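Local atomic coordinates of lipase (Penicillium expansum, PDB entry 3G7N), a protein that hydrolyses triacylglycerols and other acylglycerol lipids, releasing free fatty acids, as a secreted alkaline lipase. Residues Asn157-Ala161 and Gly240-Phe245. Residues are numbered along the deposited sequence; the frame is centred on the assembly and turned at random.
Sequences NALNA and GHIASF
The carboxamide of N160 reaches across to the chain at H241-S244. Its ND2 donates to A243 O at 2.9 Å, the nitrogen lying above the plane of that carbonyl. The N-H...O angle there is 156°; a weak, more bent bond runs from N160 ND2 to H241 O at 3.2 Å. On the other side of the amide, N160 OD1 accepts from S244 OG at 3.0 Å; the hydroxyl is carried to it by a chi1 of -158°, which sets OG anti to the serine's own N. These partners define which end is nitrogen: a flipped amide would face the A243 carbonyl with oxygen. N160 follows the C-terminal end of strand 154-159, a central parallel strand of the alpha/beta-hydrolase sheet, where catalytic residues of this fold gather on loops. H241 is the histidine of the charge-relay triad: NE2 bonds S132, the nucleophile, and ND1 bonds D188. N160 O meets this ring at its edge, in plane, 3.3 Å from H241 CE1, and N160 CB lies 3.8 Å from the same carbon. L159 lies alongside the S244 hydroxyl and makes an apolar contact with F245, L159 CD2 approaching F245 CE2 obliquely at 4.3 Å; helix 8-23 also packs on both L159 and F245.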
loop_
_atom_site.group_PDB
_atom_site.type_symbol
_atom_site.label_atom_id
_atom_site.label_comp_id
_atom_site.label_asym_id
_atom_site.label_seq_id
_atom_site.Cartn_x
_atom_site.Cartn_y
_atom_site.Cartn_z
ATOM N N ASN A 157 -3.442 3.176 -1.643
ATOM C CA ASN A 157 -4.211 1.930 -1.494
ATOM C C ASN A 157 -3.287 0.782 -1.140
ATOM O O ASN A 157 -2.546 0.300 -2.001
ATOM C CB ASN A 157 -4.950 1.614 -2.795
ATOM C CG ASN A 157 -6.012 2.646 -3.124
ATOM O OD1 ASN A 157 -6.938 2.861 -2.349
ATOM N ND2 ASN A 157 -5.876 3.293 -4.283
ATOM N N ALA A 158 -3.260 0.441 0.147
ATOM C CA ALA A 158 -2.485 -0.711 0.619
ATOM C C ALA A 158 -3.390 -1.933 0.619
ATOM O O ALA A 158 -4.440 -1.923 1.279
ATOM C CB ALA A 158 -1.960 -0.461 2.030
ATOM N N LEU A 159 -3.016 -2.967 -0.131
ATOM C CA LEU A 159 -3.847 -4.162 -0.239
ATOM C C LEU A 159 -3.285 -5.295 0.609
ATOM O O LEU A 159 -2.080 -5.593 0.571
ATOM C CB LEU A 159 -3.950 -4.612 -1.693
ATOM C CG LEU A 159 -4.431 -3.508 -2.652
ATOM C CD1 LEU A 159 -4.467 -4.051 -4.077
ATOM C CD2 LEU A 159 -5.797 -2.941 -2.263
ATOM N N ASN A 160 -4.159 -5.912 1.391
ATOM C CA ASN A 160 -3.817 -7.138 2.121
ATOM C C ASN A 160 -2.592 -6.940 3.026
ATOM O O ASN A 160 -1.725 -7.814 3.109
ATOM C CB ASN A 160 -3.603 -8.342 1.167
ATOM C CG ASN A 160 -4.826 -8.642 0.294
ATOM O OD1 ASN A 160 -5.571 -7.728 -0.083
ATOM N ND2 ASN A 160 -5.017 -9.900 -0.077
ATOM N N ALA A 161 -2.549 -5.809 3.729
ATOM C CA ALA A 161 -1.365 -5.388 4.477
ATOM C C ALA A 161 -1.453 -5.681 5.955
ATOM O O ALA A 161 -2.491 -5.506 6.577
ATOM C CB ALA A 161 -1.100 -3.912 4.274
ATOM N N GLY A 240 -6.766 -16.700 0.950
ATOM C CA GLY A 240 -7.226 -15.424 0.393
ATOM C C GLY A 240 -6.127 -14.390 0.205
ATOM O O GLY A 240 -6.362 -13.361 -0.418
ATOM N N HIS A 241 -4.930 -14.631 0.737
ATOM C CA HIS A 241 -3.904 -13.603 0.678
ATOM C C HIS A 241 -3.516 -13.272 -0.750
ATOM O O HIS A 241 -2.996 -12.179 -1.011
ATOM C CB HIS A 241 -2.662 -13.986 1.489
ATOM C CG HIS A 241 -1.673 -12.871 1.624
ATOM N ND1 HIS A 241 -2.023 -11.620 2.097
ATOM C CD2 HIS A 241 -0.362 -12.788 1.293
ATOM C CE1 HIS A 241 -0.954 -10.838 2.092
ATOM N NE2 HIS A 241 0.071 -11.520 1.626
ATOM N N ILE A 242 -3.584 -14.246 -1.652
ATOM C CA ILE A 242 -3.091 -14.080 -3.021
ATOM C C ILE A 242 -4.007 -13.199 -3.885
ATOM O O ILE A 242 -3.649 -12.844 -5.020
ATOM C CB ILE A 242 -2.881 -15.475 -3.712
ATOM C CG1 ILE A 242 -1.962 -15.372 -4.930
ATOM C CG2 ILE A 242 -4.199 -16.105 -4.100
ATOM C CD1 ILE A 242 -1.223 -16.655 -5.225
ATOM N N ALA A 243 -5.200 -12.893 -3.393
ATOM C CA ALA A 243 -6.163 -12.148 -4.210
ATOM C C ALA A 243 -6.588 -10.876 -3.504
ATOM O O ALA A 243 -6.645 -10.809 -2.281
ATOM C CB ALA A 243 -7.389 -13.020 -4.529
ATOM N N SER A 244 -6.979 -9.891 -4.306
ATOM C CA SER A 244 -7.584 -8.676 -3.763
ATOM C C SER A 244 -8.557 -8.091 -4.777
ATOM O O SER A 244 -8.236 -7.989 -5.951
ATOM C CB SER A 244 -6.491 -7.646 -3.471
ATOM O OG SER A 244 -6.953 -6.713 -2.503
ATOM N N PHE A 245 -9.779 -7.804 -4.325
ATOM C CA PHE A 245 -10.797 -7.180 -5.187
ATOM C C PHE A 245 -10.888 -7.836 -6.549
ATOM O O PHE A 245 -10.985 -7.160 -7.574
ATOM C CB PHE A 245 -10.616 -5.664 -5.252
ATOM C CG PHE A 245 -10.745 -5.013 -3.921
ATOM C CD1 PHE A 245 -11.999 -4.746 -3.379
ATOM C CD2 PHE A 245 -9.634 -4.958 -3.094
ATOM C CE1 PHE A 245 -12.127 -4.398 -2.023
ATOM C CE2 PHE A 245 -9.750 -4.612 -1.779
ATOM C CZ PHE A 245 -10.994 -4.391 -1.215
#